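Local coordinates for 14-3-3 protein (Cryptosporidium parvum, PDB 3EFZ) that probably binds phosphoserine-containing partner proteins as a dimeric 14-3-3 adaptor in cell signalling, at residues S77-L82 and M152-E157; D112-I117 and A156-D161; S87-L92 and D108-F113. All coordinates share one frame; numbering follows the deposited sequence.

Contact 1 of 3, residues S77-L82 and M152-E157; sequences SIRNSL and MRYKAE
Arg79 and Glu157 are joined by a side-on, two-pronged salt bridge. NE of Arg79 gives its hydrogen to OE1 of Glu157 at 2.7 Å, and NH2 of Arg79 gives one to OE2 of Glu157, also at 2.7 Å. Both bonds are nearly straight, and each oxygen accepts on its syn lone pair. Guanidinium and carboxylate lie almost in one plane, 15° apart, so neither can turn without losing a bond. The axes of the short helical segments 77-81 and 152-157 approach to 12.0 Å, and Arg79 bridges the gap as a chain extended from CG to NE, with CG anti to the backbone N (chi1 -180°).

An aromatic contact supports the same side chain. The methylene CD of Arg79 sits over the face of the Tyr154 ring, 3.7 Å from the ring centroid, as a CH-pi contact, and CE1 of Tyr154 lies over one face of the guanidinium, toward its rim, with the two planes 16° apart. Tyrosine suits this place because its flat face accepts both the aliphatic and the planar part of an arginine.

The third element is cationic. NH1 of Arg153 comes within 3.5 Å of NH2 of Arg79, while NE of Arg153 is hydrogen-bonded to the hydroxyl of Tyr175.

Arg79 and Arg153 are predicted to contact the phosphoserine of a partner protein. Glu157 and Tyr154 thus fix the direction of Arg79, and the paired cations probably form a positive site suited to a phosphate.

Contact 2 of 3, residues D112-I117 and A156-D161; sequences DFEESI and AEILKD
Ile158 of segment 156-161 pushes its branched side chain against Glu114 and Ile117 of helix 100-131. From CB the chain forks. The CG2 methyl, anti to the backbone N, touches CB of Glu114 at 3.8 Å and also lies near OE1 of Glu114. The other branch leaves through CG1, beside the backbone N (chi1 -60°), and passes OE2 of Glu114 at 3.6 Å. There the two side chains run past each other in opposite directions, the isoleucine lying along the stem of the glutamate.

The tip, CD1, makes the contacts with the backbone and with Ile117. It meets the backbone O of Glu114 at 3.5 Å and CG2 of Ile117 at 3.6 Å, with CB of Ile117 equally near. A slim, extended isoleucine branch suits this place, since its terminal methyl can lie between a helix backbone and a buried apolar neighbour.

The polar end of Glu114 is held differently. A water donates to OE1 of Glu114 and, at 2.8 Å, to the carbonyl O of Ile158, linking the carboxylate to the backbone of Ile158. Glutamate fits here by offering methylenes to Ile158 and an oxygen to water.

Ile117 also packs on Ile78 of helix 63-81. Methyls of Ile158 against the buried Ile117, with a water-bridged carboxylate beside them, join successive helices of the all-helical 14-3-3 fold.

Contact 3 of 3, residues S87-L92 and D108-F113; sequences SQEEKL and DIKRDF
Lys110 and Glu89 carry this contact between them, each reaching out as a long, extended side chain to meet the other near the protein surface. The backbones stay well apart: even the nearest pair of CA atoms, those of Glu89 and Lys110, are separated by 10.7 Å. In Lys110 all four torsions are close to anti, beginning with CG opposite the backbone N (chi1 -174°), which carries the ammonium group the full length of the chain away from its helix. Glu89 is likewise extended beyond CG, and the two chains cross at about a right angle.

Their ends form a salt bridge, with NZ of Lys110 3.4 Å from OE1 of Glu89. Such a separation makes it a loose ion pair. A water helps to connect the charges: it accepts a hydrogen bond from NZ of Lys110 at 2.9 Å and donates a weak one, 3.4 Å long, to OE1 of Glu89.

In the 14-3-3 fold Lys110 belongs to helix 100-131, and Glu89 opens the short helix 89-94, right after Gln88 at the N-cap position; the salt bridge spans the gap between the two helices. Here the region also faces the dimer partner, where Gln88 and Leu92 pack on Val105 of the second subunit.

Lysine suits its position because its long side chain also touches Ile85 and Lys86 of helix 83-87 while the ammonium goes on to the carboxylate. Glutamate suits the first turn of helix 89-94: its negative charge near a helix N terminus would probably interact well with the helix dipole, and its length brings OE1 to the lysine.

After helix 32-54 the chain runs along helix 63-81, whose C-terminal end opens the long loop that contact 1 closes 70 residues later on helix 138-158. Nested within that loop is contact 3, a short closure from helix 89-94 back onto helix 100-131. Contact 2 begins where contact 3 ends, the two sharing Asp112 and Phe113, and finishes on the stretch where contact 1 ends, sharing Ala156 and Glu157. Helix 100-131 is thus tied to its predecessor and its successor. Contacts 1 and 2 also pack directly, Leu82 against Glu114, which helps draw helices 63-81, 100-131 and 138-158 together.

Contact 1 of 3, residues S77-L82 and M152-E157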
loop_
_atom_site.group_PDB
_atom_site.type_symbol
_atom_site.label_atom_id
_atom_site.label_comp_id
_atom_site.label_asym_id
_atom_site.label_seq_id
_atom_site.Cartn_x
_atom_site.Cartn_y
_atom_site.Cartn_z
ATOM N N SER B 77 4.948 -0.262 -1.201
ATOM C CA SER B 77 4.066 -1.299 -1.721
ATOM C C SER B 77 4.179 -1.461 -3.237
ATOM O O SER B 77 4.110 -2.573 -3.708
ATOM C CB SER B 77 2.610 -1.114 -1.295
ATOM O OG SER B 77 2.484 -1.206 0.128
ATOM N N ILE B 78 4.340 -0.371 -3.990
ATOM C CA ILE B 78 4.519 -0.463 -5.450
ATOM C C ILE B 78 5.813 -1.238 -5.729
ATOM O O ILE B 78 5.832 -2.171 -6.527
ATOM C CB ILE B 78 4.505 0.926 -6.137
ATOM C CG1 ILE B 78 3.146 1.616 -5.945
ATOM C CG2 ILE B 78 4.787 0.794 -7.614
ATOM C CD1 ILE B 78 3.181 3.107 -6.226
ATOM N N ARG B 79 6.881 -0.890 -5.009
ATOM C CA ARG B 79 8.148 -1.603 -5.137
ATOM C C ARG B 79 8.025 -3.091 -4.770
ATOM O O ARG B 79 8.615 -3.929 -5.442
ATOM C CB ARG B 79 9.221 -0.905 -4.314
ATOM C CG ARG B 79 10.609 -1.537 -4.352
ATOM C CD ARG B 79 11.485 -0.702 -3.489
ATOM N NE ARG B 79 12.823 -1.249 -3.314
ATOM C CZ ARG B 79 13.225 -1.952 -2.270
ATOM N NH1 ARG B 79 12.392 -2.213 -1.272
ATOM N NH2 ARG B 79 14.483 -2.373 -2.227
ATOM N N ASN B 80 7.261 -3.413 -3.724
ATOM C CA ASN B 80 7.107 -4.780 -3.261
ATOM C C ASN B 80 6.437 -5.667 -4.307
ATOM O O ASN B 80 6.863 -6.803 -4.525
ATOM C CB ASN B 80 6.317 -4.828 -1.940
ATOM C CG ASN B 80 6.146 -6.251 -1.411
ATOM O OD1 ASN B 80 7.059 -6.805 -0.824
ATOM N ND2 ASN B 80 4.965 -6.832 -1.605
ATOM N N SER B 81 5.424 -5.127 -4.986
ATOM C CA SER B 81 4.654 -5.866 -5.990
ATOM C C SER B 81 5.495 -6.258 -7.212
ATOM O O SER B 81 5.124 -7.173 -7.979
ATOM C CB SER B 81 3.415 -5.064 -6.419
ATOM O OG SER B 81 3.761 -4.009 -7.299
ATOM N N LEU B 82 6.612 -5.564 -7.392
ATOM C CA LEU B 82 7.467 -5.772 -8.546
ATOM C C LEU B 82 8.665 -6.669 -8.296
ATOM O O LEU B 82 9.453 -6.885 -9.210
ATOM C CB LEU B 82 7.996 -4.440 -9.050
ATOM C CG LEU B 82 7.055 -3.378 -9.591
ATOM C CD1 LEU B 82 7.897 -2.140 -9.897
ATOM C CD2 LEU B 82 6.274 -3.883 -10.826
ATOM N N MET B 152 15.753 7.663 -2.395
ATOM C CA MET B 152 16.828 7.732 -3.381
ATOM C C MET B 152 17.323 6.345 -3.850
ATOM O O MET B 152 17.608 6.135 -5.038
ATOM C CB MET B 152 17.995 8.568 -2.842
ATOM C CG MET B 152 17.744 10.059 -2.903
ATOM S SD MET B 152 17.368 10.622 -4.573
ATOM C CE MET B 152 16.058 11.753 -4.177
ATOM N N ARG B 153 17.435 5.418 -2.894
ATOM C CA ARG B 153 17.811 4.013 -3.161
ATOM C C ARG B 153 16.792 3.364 -4.090
ATOM O O ARG B 153 17.165 2.600 -4.993
ATOM C CB ARG B 153 17.956 3.215 -1.843
ATOM C CG ARG B 153 18.172 1.691 -1.986
ATOM C CD ARG B 153 18.728 1.049 -0.683
ATOM N NE ARG B 153 17.843 1.276 0.477
ATOM C CZ ARG B 153 16.801 0.508 0.787
ATOM N NH1 ARG B 153 16.512 -0.565 0.049
ATOM N NH2 ARG B 153 16.042 0.808 1.841
ATOM N N TYR B 154 15.510 3.682 -3.883
ATOM C CA TYR B 154 14.455 3.168 -4.758
ATOM C C TYR B 154 14.579 3.690 -6.184
ATOM O O TYR B 154 14.346 2.942 -7.126
ATOM C CB TYR B 154 13.062 3.515 -4.229
ATOM C CG TYR B 154 12.672 2.917 -2.882
ATOM C CD1 TYR B 154 13.432 1.916 -2.250
ATOM C CD2 TYR B 154 11.502 3.345 -2.255
ATOM C CE1 TYR B 154 13.033 1.388 -1.023
ATOM C CE2 TYR B 154 11.085 2.818 -1.047
ATOM C CZ TYR B 154 11.848 1.859 -0.432
ATOM O OH TYR B 154 11.364 1.383 0.763
ATOM N N LYS B 155 14.922 4.973 -6.337
ATOM C CA LYS B 155 15.032 5.599 -7.670
ATOM C C LYS B 155 16.207 4.957 -8.392
ATOM O O LYS B 155 16.129 4.674 -9.586
ATOM C CB LYS B 155 15.255 7.125 -7.590
ATOM C CG LYS B 155 14.143 7.963 -6.957
ATOM C CD LYS B 155 14.393 9.456 -7.216
ATOM C CE LYS B 155 13.392 10.325 -6.486
ATOM N NZ LYS B 155 13.496 11.792 -6.845
ATOM N N ALA B 156 17.281 4.738 -7.635
ATOM C CA ALA B 156 18.514 4.096 -8.085
ATOM C C ALA B 156 18.307 2.673 -8.619
ATOM O O ALA B 156 19.068 2.226 -9.464
ATOM C CB ALA B 156 19.538 4.083 -6.940
ATOM N N GLU B 157 17.303 1.960 -8.101
ATOM C CA GLU B 157 16.947 0.616 -8.576
ATOM C C GLU B 157 16.231 0.667 -9.927
ATOM O O GLU B 157 16.163 -0.341 -10.658
ATOM C CB GLU B 157 16.041 -0.099 -7.560
ATOM C CG GLU B 157 16.623 -0.287 -6.179
ATOM C CD GLU B 157 15.614 -0.902 -5.194
ATOM O OE1 GLU B 157 14.393 -0.734 -5.400
ATOM O OE2 GLU B 157 16.037 -1.548 -4.215
#

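Contact 2 of 3, residues D112-I117 and A156-D161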
loop_
_atom_site.group_PDB
_atom_site.type_symbol
_atom_site.label_atom_id
_atom_site.label_comp_id
_atom_site.label_asym_id
_atom_site.label_seq_id
_atom_site.Cartn_x
_atom_site.Cartn_y
_atom_site.Cartn_z
ATOM N N ASP B 112 4.961 1.517 -15.797
ATOM C CA ASP B 112 4.006 2.360 -15.096
ATOM C C ASP B 112 4.274 2.435 -13.589
ATOM O O ASP B 112 4.193 3.492 -13.003
ATOM C CB ASP B 112 2.590 1.812 -15.289
ATOM C CG ASP B 112 2.067 2.008 -16.693
ATOM O OD1 ASP B 112 2.735 2.683 -17.519
ATOM O OD2 ASP B 112 0.962 1.485 -16.961
ATOM N N PHE B 113 4.571 1.299 -12.979
ATOM C CA PHE B 113 4.738 1.215 -11.527
ATOM C C PHE B 113 6.027 1.914 -11.130
ATOM O O PHE B 113 6.090 2.597 -10.116
ATOM C CB PHE B 113 4.715 -0.252 -11.078
ATOM C CG PHE B 113 3.334 -0.787 -10.748
ATOM C CD1 PHE B 113 2.227 -0.505 -11.560
ATOM C CD2 PHE B 113 3.148 -1.588 -9.620
ATOM C CE1 PHE B 113 0.960 -0.988 -11.234
ATOM C CE2 PHE B 113 1.890 -2.103 -9.282
ATOM C CZ PHE B 113 0.787 -1.811 -10.098
ATOM N N GLU B 114 7.058 1.750 -11.951
ATOM C CA GLU B 114 8.325 2.429 -11.755
ATOM C C GLU B 114 8.238 3.943 -12.001
ATOM O O GLU B 114 8.858 4.694 -11.261
ATOM C CB GLU B 114 9.476 1.759 -12.556
ATOM C CG GLU B 114 9.727 0.303 -12.114
ATOM C CD GLU B 114 11.096 -0.248 -12.451
ATOM O OE1 GLU B 114 11.571 -0.087 -13.590
ATOM O OE2 GLU B 114 11.706 -0.876 -11.555
ATOM N N GLU B 115 7.479 4.387 -13.022
ATOM C CA GLU B 115 7.192 5.819 -13.236
ATOM C C GLU B 115 6.598 6.387 -11.931
ATOM O O GLU B 115 7.051 7.399 -11.441
ATOM C CB GLU B 115 6.257 6.062 -14.454
ATOM C CG GLU B 115 6.983 6.076 -15.846
ATOM C CD GLU B 115 6.072 5.956 -17.115
ATOM O OE1 GLU B 115 6.628 6.040 -18.251
ATOM O OE2 GLU B 115 4.824 5.778 -17.003
ATOM N N SER B 116 5.623 5.682 -11.357
ATOM C CA SER B 116 4.981 6.037 -10.088
ATOM C C SER B 116 5.929 6.123 -8.885
ATOM O O SER B 116 5.876 7.094 -8.135
ATOM C CB SER B 116 3.828 5.066 -9.792
ATOM O OG SER B 116 2.709 5.417 -10.581
ATOM N N ILE B 117 6.793 5.126 -8.696
ATOM C CA ILE B 117 7.795 5.210 -7.638
ATOM C C ILE B 117 8.653 6.464 -7.851
ATOM O O ILE B 117 8.874 7.193 -6.899
ATOM C CB ILE B 117 8.719 3.982 -7.597
ATOM C CG1 ILE B 117 7.942 2.721 -7.214
ATOM C CG2 ILE B 117 9.961 4.239 -6.674
ATOM C CD1 ILE B 117 8.705 1.424 -7.619
ATOM N N ALA B 156 17.281 4.738 -7.635
ATOM C CA ALA B 156 18.514 4.096 -8.085
ATOM C C ALA B 156 18.307 2.673 -8.619
ATOM O O ALA B 156 19.068 2.226 -9.464
ATOM C CB ALA B 156 19.538 4.083 -6.940
ATOM N N GLU B 157 17.303 1.960 -8.101
ATOM C CA GLU B 157 16.947 0.616 -8.576
ATOM C C GLU B 157 16.231 0.667 -9.927
ATOM O O GLU B 157 16.163 -0.341 -10.658
ATOM C CB GLU B 157 16.041 -0.099 -7.560
ATOM C CG GLU B 157 16.623 -0.287 -6.179
ATOM C CD GLU B 157 15.614 -0.902 -5.194
ATOM O OE1 GLU B 157 14.393 -0.734 -5.400
ATOM O OE2 GLU B 157 16.037 -1.548 -4.215
ATOM N N ILE B 158 15.660 1.835 -10.228
ATOM C CA ILE B 158 14.883 2.057 -11.440
ATOM C C ILE B 158 15.725 2.708 -12.538
ATOM O O ILE B 158 15.683 2.284 -13.693
ATOM C CB ILE B 158 13.640 2.952 -11.156
ATOM C CG1 ILE B 158 12.726 2.276 -10.120
ATOM C CG2 ILE B 158 12.898 3.292 -12.455
ATOM C CD1 ILE B 158 11.515 3.087 -9.740
ATOM N N LEU B 159 16.459 3.753 -12.165
ATOM C CA LEU B 159 17.220 4.575 -13.107
ATOM C C LEU B 159 18.482 3.888 -13.641
ATOM O O LEU B 159 18.921 2.867 -13.103
ATOM C CB LEU B 159 17.511 5.955 -12.493
ATOM C CG LEU B 159 16.267 6.836 -12.180
ATOM C CD1 LEU B 159 16.657 8.082 -11.388
ATOM C CD2 LEU B 159 15.427 7.233 -13.400
ATOM N N LYS B 160 19.042 4.434 -14.720
ATOM C CA LYS B 160 20.174 3.815 -15.391
ATOM C C LYS B 160 21.395 4.745 -15.429
ATOM O O LYS B 160 21.260 5.969 -15.330
ATOM C CB LYS B 160 19.791 3.410 -16.827
ATOM C CG LYS B 160 18.611 2.443 -16.957
ATOM C CD LYS B 160 19.010 1.021 -16.565
ATOM C CE LYS B 160 17.800 0.117 -16.374
ATOM N NZ LYS B 160 18.135 -1.004 -15.450
ATOM N N ASP B 161 22.574 4.145 -15.597
ATOM C CA ASP B 161 23.827 4.859 -15.863
ATOM C C ASP B 161 24.160 5.931 -14.842
ATOM O O ASP B 161 24.354 5.636 -13.659
ATOM C CB ASP B 161 23.834 5.442 -17.289
ATOM C CG ASP B 161 23.437 4.422 -18.332
ATOM O OD1 ASP B 161 24.132 3.393 -18.434
ATOM O OD2 ASP B 161 22.430 4.645 -19.042
HETATM O O HOH W 1 14.077 0.020 -13.954
#

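Contact 3 of 3, residues S87-L92 and D108-F113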
loop_
_atom_site.group_PDB
_atom_site.type_symbol
_atom_site.label_atom_id
_atom_site.label_comp_id
_atom_site.label_asym_id
_atom_site.label_seq_id
_atom_site.Cartn_x
_atom_site.Cartn_y
_atom_site.Cartn_z
ATOM N N SER B 87 13.476 -9.721 -10.109
ATOM C CA SER B 87 14.439 -10.794 -9.848
ATOM C C SER B 87 14.364 -11.938 -10.854
ATOM O O SER B 87 15.285 -12.763 -10.927
ATOM C CB SER B 87 14.293 -11.336 -8.424
ATOM O OG SER B 87 13.015 -11.919 -8.245
ATOM N N GLN B 88 13.276 -11.983 -11.624
ATOM C CA GLN B 88 13.070 -13.021 -12.635
ATOM C C GLN B 88 13.012 -12.426 -14.031
ATOM O O GLN B 88 12.509 -13.050 -14.957
ATOM C CB GLN B 88 11.789 -13.804 -12.351
ATOM C CG GLN B 88 11.813 -14.614 -11.069
ATOM C CD GLN B 88 12.805 -15.781 -11.117
ATOM O OE1 GLN B 88 13.017 -16.417 -12.164
ATOM N NE2 GLN B 88 13.408 -16.070 -9.973
ATOM N N GLU B 89 13.563 -11.225 -14.180
ATOM C CA GLU B 89 13.533 -10.499 -15.449
ATOM C C GLU B 89 14.068 -11.274 -16.647
ATOM O O GLU B 89 13.470 -11.198 -17.732
ATOM C CB GLU B 89 14.290 -9.179 -15.340
ATOM C CG GLU B 89 14.326 -8.411 -16.658
ATOM C CD GLU B 89 15.100 -7.141 -16.556
ATOM O OE1 GLU B 89 15.224 -6.602 -15.441
ATOM O OE2 GLU B 89 15.596 -6.681 -17.592
ATOM N N GLU B 90 15.183 -11.996 -16.472
ATOM C CA GLU B 90 15.748 -12.776 -17.589
ATOM C C GLU B 90 14.848 -13.948 -18.014
ATOM O O GLU B 90 14.667 -14.174 -19.203
ATOM C CB GLU B 90 17.200 -13.228 -17.351
ATOM C CG GLU B 90 17.942 -13.513 -18.682
ATOM C CD GLU B 90 19.283 -14.234 -18.529
ATOM O OE1 GLU B 90 19.778 -14.779 -19.549
ATOM O OE2 GLU B 90 19.850 -14.254 -17.407
ATOM N N LYS B 91 14.271 -14.664 -17.045
ATOM C CA LYS B 91 13.239 -15.690 -17.320
ATOM C C LYS B 91 12.015 -15.113 -18.049
ATOM O O LYS B 91 11.505 -15.716 -19.006
ATOM C CB LYS B 91 12.806 -16.399 -16.019
ATOM C CG LYS B 91 11.684 -17.440 -16.163
ATOM C CD LYS B 91 12.100 -18.692 -16.947
ATOM C CE LYS B 91 10.881 -19.557 -17.240
ATOM N NZ LYS B 91 11.156 -20.733 -18.131
ATOM N N LEU B 92 11.557 -13.952 -17.599
ATOM C CA LEU B 92 10.425 -13.275 -18.219
ATOM C C LEU B 92 10.672 -12.785 -19.657
ATOM O O LEU B 92 9.808 -12.968 -20.517
ATOM C CB LEU B 92 9.888 -12.156 -17.330
ATOM C CG LEU B 92 9.191 -12.575 -16.028
ATOM C CD1 LEU B 92 9.033 -11.371 -15.103
ATOM C CD2 LEU B 92 7.833 -13.285 -16.284
ATOM N N ASP B 108 4.542 -3.506 -19.309
ATOM C CA ASP B 108 3.785 -2.244 -19.239
ATOM C C ASP B 108 3.474 -1.825 -17.791
ATOM O O ASP B 108 3.595 -0.647 -17.440
ATOM C CB ASP B 108 2.483 -2.346 -20.036
ATOM C CG ASP B 108 2.701 -2.359 -21.529
ATOM O OD1 ASP B 108 3.867 -2.334 -21.998
ATOM O OD2 ASP B 108 1.678 -2.401 -22.242
ATOM N N ILE B 109 3.063 -2.800 -16.979
ATOM C CA ILE B 109 2.816 -2.596 -15.537
ATOM C C ILE B 109 4.082 -2.175 -14.794
ATOM O O ILE B 109 4.041 -1.286 -13.930
ATOM C CB ILE B 109 2.186 -3.867 -14.877
ATOM C CG1 ILE B 109 0.760 -4.068 -15.389
ATOM C CG2 ILE B 109 2.248 -3.804 -13.336
ATOM C CD1 ILE B 109 0.225 -5.461 -15.241
ATOM N N LYS B 110 5.207 -2.811 -15.132
ATOM C CA LYS B 110 6.507 -2.506 -14.528
ATOM C C LYS B 110 6.942 -1.058 -14.795
ATOM O O LYS B 110 7.381 -0.362 -13.886
ATOM C CB LYS B 110 7.585 -3.477 -15.047
ATOM C CG LYS B 110 8.943 -3.299 -14.350
ATOM C CD LYS B 110 10.116 -3.911 -15.112
ATOM C CE LYS B 110 11.347 -3.902 -14.220
ATOM N NZ LYS B 110 12.520 -4.563 -14.831
ATOM N N ARG B 111 6.832 -0.637 -16.057
ATOM C CA ARG B 111 7.133 0.718 -16.527
ATOM C C ARG B 111 6.270 1.761 -15.817
ATOM O O ARG B 111 6.782 2.757 -15.295
ATOM C CB ARG B 111 6.876 0.767 -18.035
ATOM C CG ARG B 111 7.492 1.903 -18.793
ATOM C CD ARG B 111 7.269 1.672 -20.280
ATOM N NE ARG B 111 8.211 0.684 -20.828
ATOM C CZ ARG B 111 7.908 -0.551 -21.242
ATOM N NH1 ARG B 111 6.655 -1.007 -21.218
ATOM N NH2 ARG B 111 8.888 -1.331 -21.698
ATOM N N ASP B 112 4.961 1.517 -15.797
ATOM C CA ASP B 112 4.006 2.360 -15.096
ATOM C C ASP B 112 4.274 2.435 -13.589
ATOM O O ASP B 112 4.193 3.492 -13.003
ATOM C CB ASP B 112 2.590 1.812 -15.289
ATOM C CG ASP B 112 2.067 2.008 -16.693
ATOM O OD1 ASP B 112 2.735 2.683 -17.519
ATOM O OD2 ASP B 112 0.962 1.485 -16.961
ATOM N N PHE B 113 4.571 1.299 -12.979
ATOM C CA PHE B 113 4.738 1.215 -11.527
ATOM C C PHE B 113 6.027 1.914 -11.130
ATOM O O PHE B 113 6.090 2.597 -10.116
ATOM C CB PHE B 113 4.715 -0.252 -11.078
ATOM C CG PHE B 113 3.334 -0.787 -10.748
ATOM C CD1 PHE B 113 2.227 -0.505 -11.560
ATOM C CD2 PHE B 113 3.148 -1.588 -9.620
ATOM C CE1 PHE B 113 0.960 -0.988 -11.234
ATOM C CE2 PHE B 113 1.890 -2.103 -9.282
ATOM C CZ PHE B 113 0.787 -1.811 -10.098
HETATM O O HOH W 2 14.777 -4.233 -13.064
#